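Local coordinates for protein beta-glucoside kinase (Listeria monocytogenes, PDB 4HTL) that phosphorylates cellobiose with ATP to give cellobiose-6'-phosphate, and may also regulate transcription of the cellobiose phosphotransferase operon, at residues Glu196-Thr199 with Gly200-Phe204; Met180-Leu183 with Arg184-Tyr187. All coordinates share one frame; numbering follows the deposited sequence.

Contact 1 (Glu196-Thr199 with Gly200-Phe204); sequences EEIT and GEEIF
The carboxylate of E202 is the flat group that meets T199 here. The T199 backbone N-H comes to OE1 from near the carboxylate plane, at 3.1 Å, and uses the lone pair facing away from OE2. At the OE1 end I198 CA stands well off that plane, toward one face, 3.2 Å from OE1, while OE2 forms a salt bridge with R193. CG stands between the backbone N and the carbonyl carbon (chi1 84°), which turns the otherwise extended E202 side chain back toward the residue before the helix. T199 answers from the N-cap position. Its OG1 accepts E202 N at 3.0 Å, and the two reciprocal bonds make a capping box. E202 N also makes a weak bond to T199 O, and a second weak one runs from I203 N to the same oxygen. Held at both oxygens, the carboxylate can turn little, and R193 probably favours its ionised form. Next to the cap, I198 CG2 touches I203 CD1 at 4.0 Å, a small apolar contact between loop and first turn. The box starts helix 200-208 two residues after the short 3-10 turn ends at E197; I198 packs on helix 180-191, F204 on helix 212-236, and I203 on both.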
loop_
_atom_site.group_PDB
_atom_site.type_symbol
_atom_site.label_atom_id
_atom_site.label_comp_id
_atom_site.label_asym_id
_atom_site.label_seq_id
_atom_site.Cartn_x
_atom_site.Cartn_y
_atom_site.Cartn_z
ATOM N N GLU A 196 -22.589 -21.339 -16.532
ATOM C CA GLU A 196 -22.865 -22.304 -15.459
ATOM C C GLU A 196 -22.244 -23.682 -15.711
ATOM O O GLU A 196 -22.014 -24.427 -14.757
ATOM C CB GLU A 196 -24.374 -22.393 -15.138
ATOM C CG GLU A 196 -25.285 -22.772 -16.301
ATOM C CD GLU A 196 -25.844 -21.570 -17.056
ATOM O OE1 GLU A 196 -26.977 -21.703 -17.572
ATOM O OE2 GLU A 196 -25.165 -20.505 -17.135
ATOM N N GLU A 197 -21.941 -23.983 -16.980
ATOM C CA GLU A 197 -21.362 -25.271 -17.410
ATOM C C GLU A 197 -19.836 -25.273 -17.535
ATOM O O GLU A 197 -19.222 -26.296 -17.874
ATOM C CB GLU A 197 -21.996 -25.684 -18.735
ATOM C CG GLU A 197 -23.438 -26.140 -18.535
ATOM C CD GLU A 197 -24.213 -26.326 -19.823
ATOM O OE1 GLU A 197 -23.588 -26.476 -20.902
ATOM O OE2 GLU A 197 -25.463 -26.316 -19.745
ATOM N N ILE A 198 -19.229 -24.129 -17.246
ATOM C CA ILE A 198 -17.778 -23.973 -17.348
ATOM C C ILE A 198 -17.136 -24.005 -15.954
ATOM O O ILE A 198 -17.569 -23.312 -15.028
ATOM C CB ILE A 198 -17.429 -22.658 -18.071
ATOM C CG1 ILE A 198 -17.938 -22.685 -19.523
ATOM C CG2 ILE A 198 -15.918 -22.367 -18.007
ATOM C CD1 ILE A 198 -18.036 -21.317 -20.133
ATOM N N THR A 199 -16.070 -24.790 -15.832
ATOM C CA THR A 199 -15.287 -24.896 -14.604
ATOM C C THR A 199 -13.896 -24.258 -14.813
ATOM O O THR A 199 -13.376 -24.252 -15.926
ATOM C CB THR A 199 -15.103 -26.378 -14.234
ATOM O OG1 THR A 199 -14.290 -27.015 -15.227
ATOM C CG2 THR A 199 -16.494 -27.099 -14.151
ATOM N N GLY A 200 -13.280 -23.774 -13.739
ATOM C CA GLY A 200 -11.894 -23.347 -13.802
ATOM C C GLY A 200 -10.982 -24.481 -14.197
ATOM O O GLY A 200 -10.028 -24.285 -14.959
ATOM N N GLU A 201 -11.323 -25.685 -13.741
ATOM C CA GLU A 201 -10.501 -26.857 -13.996
ATOM C C GLU A 201 -10.403 -27.120 -15.501
ATOM O O GLU A 201 -9.317 -27.443 -16.024
ATOM C CB GLU A 201 -11.065 -28.087 -13.255
ATOM C CG GLU A 201 -10.259 -29.350 -13.435
ATOM C CD GLU A 201 -10.866 -30.527 -12.699
ATOM O OE1 GLU A 201 -11.221 -30.361 -11.512
ATOM O OE2 GLU A 201 -10.988 -31.621 -13.302
ATOM N N GLU A 202 -11.499 -26.947 -16.224
ATOM C CA GLU A 202 -11.463 -27.250 -17.683
ATOM C C GLU A 202 -10.647 -26.238 -18.444
ATOM O O GLU A 202 -9.971 -26.574 -19.400
ATOM C CB GLU A 202 -12.847 -27.384 -18.304
ATOM C CG GLU A 202 -13.568 -26.150 -18.746
ATOM C CD GLU A 202 -14.949 -26.486 -19.266
ATOM O OE1 GLU A 202 -15.918 -26.344 -18.493
ATOM O OE2 GLU A 202 -15.064 -26.918 -20.438
ATOM N N ILE A 203 -10.705 -24.989 -18.003
ATOM C CA ILE A 203 -9.893 -23.939 -18.645
ATOM C C ILE A 203 -8.398 -24.282 -18.486
ATOM O O ILE A 203 -7.660 -24.231 -19.427
ATOM C CB ILE A 203 -10.197 -22.527 -18.130
ATOM C CG1 ILE A 203 -11.676 -22.155 -18.350
ATOM C CG2 ILE A 203 -9.277 -21.484 -18.790
ATOM C CD1 ILE A 203 -12.152 -20.948 -17.566
ATOM N N PHE A 204 -7.958 -24.625 -17.281
ATOM C CA PHE A 204 -6.580 -25.025 -17.083
ATOM C C PHE A 204 -6.200 -26.309 -17.798
ATOM O O PHE A 204 -5.041 -26.451 -18.208
ATOM C CB PHE A 204 -6.268 -25.162 -15.592
ATOM C CG PHE A 204 -5.930 -23.835 -14.930
ATOM C CD1 PHE A 204 -4.725 -23.217 -15.201
ATOM C CD2 PHE A 204 -6.828 -23.199 -14.096
ATOM C CE1 PHE A 204 -4.400 -21.996 -14.650
ATOM C CE2 PHE A 204 -6.509 -21.993 -13.500
ATOM C CZ PHE A 204 -5.287 -21.393 -13.772
#

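Contact 2 (Met180-Leu183 with Arg184-Tyr187); sequences MLVL and RRQY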
loop_
_atom_site.group_PDB
_atom_site.type_symbol
_atom_site.label_atom_id
_atom_site.label_comp_id
_atom_site.label_asym_id
_atom_site.label_seq_id
_atom_site.Cartn_x
_atom_site.Cartn_y
_atom_site.Cartn_z
HETATM N N MSE A 180 -10.900 -15.836 -10.801
HETATM C CA MSE A 180 -11.364 -17.124 -11.337
HETATM C C MSE A 180 -12.750 -16.995 -12.028
HETATM O O MSE A 180 -13.013 -17.654 -13.050
HETATM C CB MSE A 180 -11.410 -18.146 -10.233
HETATM C CG MSE A 180 -10.004 -18.414 -9.583
HETATM SE SE MSE A 180 -8.642 -19.243 -10.721
HETATM C CE MSE A 180 -9.351 -21.034 -10.583
ATOM N N LEU A 181 -13.620 -16.147 -11.471
ATOM C CA LEU A 181 -14.909 -15.832 -12.083
ATOM C C LEU A 181 -14.757 -15.164 -13.448
ATOM O O LEU A 181 -15.427 -15.559 -14.406
ATOM C CB LEU A 181 -15.775 -14.971 -11.176
ATOM C CG LEU A 181 -17.159 -14.539 -11.718
ATOM C CD1 LEU A 181 -18.037 -15.721 -12.199
ATOM C CD2 LEU A 181 -17.863 -13.680 -10.650
ATOM N N VAL A 182 -13.854 -14.185 -13.556
ATOM C CA VAL A 182 -13.633 -13.504 -14.813
ATOM C C VAL A 182 -13.141 -14.530 -15.851
ATOM O O VAL A 182 -13.557 -14.480 -17.015
ATOM C CB VAL A 182 -12.642 -12.315 -14.652
ATOM C CG1 VAL A 182 -12.142 -11.856 -16.022
ATOM C CG2 VAL A 182 -13.308 -11.214 -13.861
ATOM N N LEU A 183 -12.236 -15.436 -15.450
ATOM C CA LEU A 183 -11.773 -16.460 -16.368
ATOM C C LEU A 183 -12.902 -17.278 -16.954
ATOM O O LEU A 183 -12.948 -17.493 -18.189
ATOM C CB LEU A 183 -10.774 -17.401 -15.694
ATOM C CG LEU A 183 -9.319 -16.965 -15.589
ATOM C CD1 LEU A 183 -8.567 -17.987 -14.715
ATOM C CD2 LEU A 183 -8.642 -16.826 -16.973
ATOM N N ARG A 184 -13.820 -17.695 -16.102
ATOM C CA ARG A 184 -14.985 -18.477 -16.551
ATOM C C ARG A 184 -15.887 -17.640 -17.464
ATOM O O ARG A 184 -16.336 -18.121 -18.505
ATOM C CB ARG A 184 -15.755 -19.049 -15.359
ATOM C CG ARG A 184 -14.935 -20.070 -14.574
ATOM C CD ARG A 184 -15.631 -20.461 -13.286
ATOM N NE ARG A 184 -16.984 -20.911 -13.603
ATOM C CZ ARG A 184 -18.120 -20.336 -13.211
ATOM N NH1 ARG A 184 -18.131 -19.309 -12.364
ATOM N NH2 ARG A 184 -19.280 -20.854 -13.620
ATOM N N ARG A 185 -16.120 -16.385 -17.089
ATOM C CA ARG A 185 -16.898 -15.458 -17.925
ATOM C C ARG A 185 -16.275 -15.272 -19.295
ATOM O O ARG A 185 -16.968 -15.319 -20.303
ATOM C CB ARG A 185 -17.049 -14.120 -17.243
ATOM C CG ARG A 185 -18.031 -14.195 -16.099
ATOM C CD ARG A 185 -18.333 -12.839 -15.459
ATOM N NE ARG A 185 -18.603 -11.796 -16.458
ATOM C CZ ARG A 185 -17.965 -10.626 -16.527
ATOM N NH1 ARG A 185 -17.028 -10.303 -15.630
ATOM N NH2 ARG A 185 -18.268 -9.752 -17.490
ATOM N N GLN A 186 -14.961 -15.060 -19.339
ATOM C CA GLN A 186 -14.296 -14.897 -20.595
ATOM C C GLN A 186 -14.380 -16.160 -21.450
ATOM O O GLN A 186 -14.604 -16.088 -22.655
ATOM C CB GLN A 186 -12.826 -14.545 -20.385
ATOM C CG GLN A 186 -12.604 -13.176 -19.778
ATOM C CD GLN A 186 -11.188 -12.918 -19.261
ATOM O OE1 GLN A 186 -10.418 -13.859 -19.035
ATOM N NE2 GLN A 186 -10.837 -11.616 -19.063
ATOM N N TYR A 187 -14.139 -17.312 -20.833
ATOM C CA TYR A 187 -14.251 -18.578 -21.553
ATOM C C TYR A 187 -15.637 -18.799 -22.127
ATOM O O TYR A 187 -15.769 -19.241 -23.288
ATOM C CB TYR A 187 -13.842 -19.739 -20.657
ATOM C CG TYR A 187 -13.495 -20.994 -21.462
ATOM C CD1 TYR A 187 -12.355 -21.037 -22.263
ATOM C CD2 TYR A 187 -14.293 -22.129 -21.395
ATOM C CE1 TYR A 187 -12.043 -22.152 -23.003
ATOM C CE2 TYR A 187 -13.973 -23.261 -22.114
ATOM C CZ TYR A 187 -12.844 -23.260 -22.923
ATOM O OH TYR A 187 -12.514 -24.379 -23.631
#
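Q186 crosses V182, one turn earlier in the helix, at a slant. Its CB starts 3.4 Å from V182 O, and CG draws in to 3.2 Å from that oxygen, since chi1 of -68° sets CG beside the backbone N. Further out, CD is 3.5 Å from V182 CG1, and at the tip NE2 meets the same methyl at 3.3 Å. OE1, the other branch of the amide, has L183 CD2 at 4.0 Å. The amide thus rests against methyl groups. One position back, R185 sends its CG over L181 O and toward L181 CD1. R184 bends at chi3 (54°) and brings NH1 to 3.6 Å from L181 CD1, while its NE turns to I198 O in the loop that follows the helix. Beneath all this run four i to i+4 backbone bonds of an alpha-helix, from R184 N to M180 O (a selenomethionine) through Y187 N to L183 O at 2.9 Å. Chemically, methyl groups meet aliphatic stems, the Q186 amide and R184 NH1, all by van der Waals contact. The hydrogen bonds between the two halves are all backbone ones, and L183 and Y187 pack on helix 212-236.

How the contacts relate
Coming from the N terminus, the chain first makes contact 2 within helix 180-191, then leaves that helix and reaches contact 1 at the start of helix 200-208. The two lie in series, neither nesting nor crossing, and each joins adjacent segments without closing a loop. The chain nevertheless folds back, bringing their centres to about 8 Å. R184 NE probably hydrogen-bonds I198 O at 2.9 Å, linking helix 180-191 to I198. I203 CD1 packs at 3.6 Å from L183 O and also on Y187 CB, and I198 CG2 meets Y187 CD2. L183, Y187, I203 and F204 all touch helix 212-236, so three consecutive helices share one packed cluster.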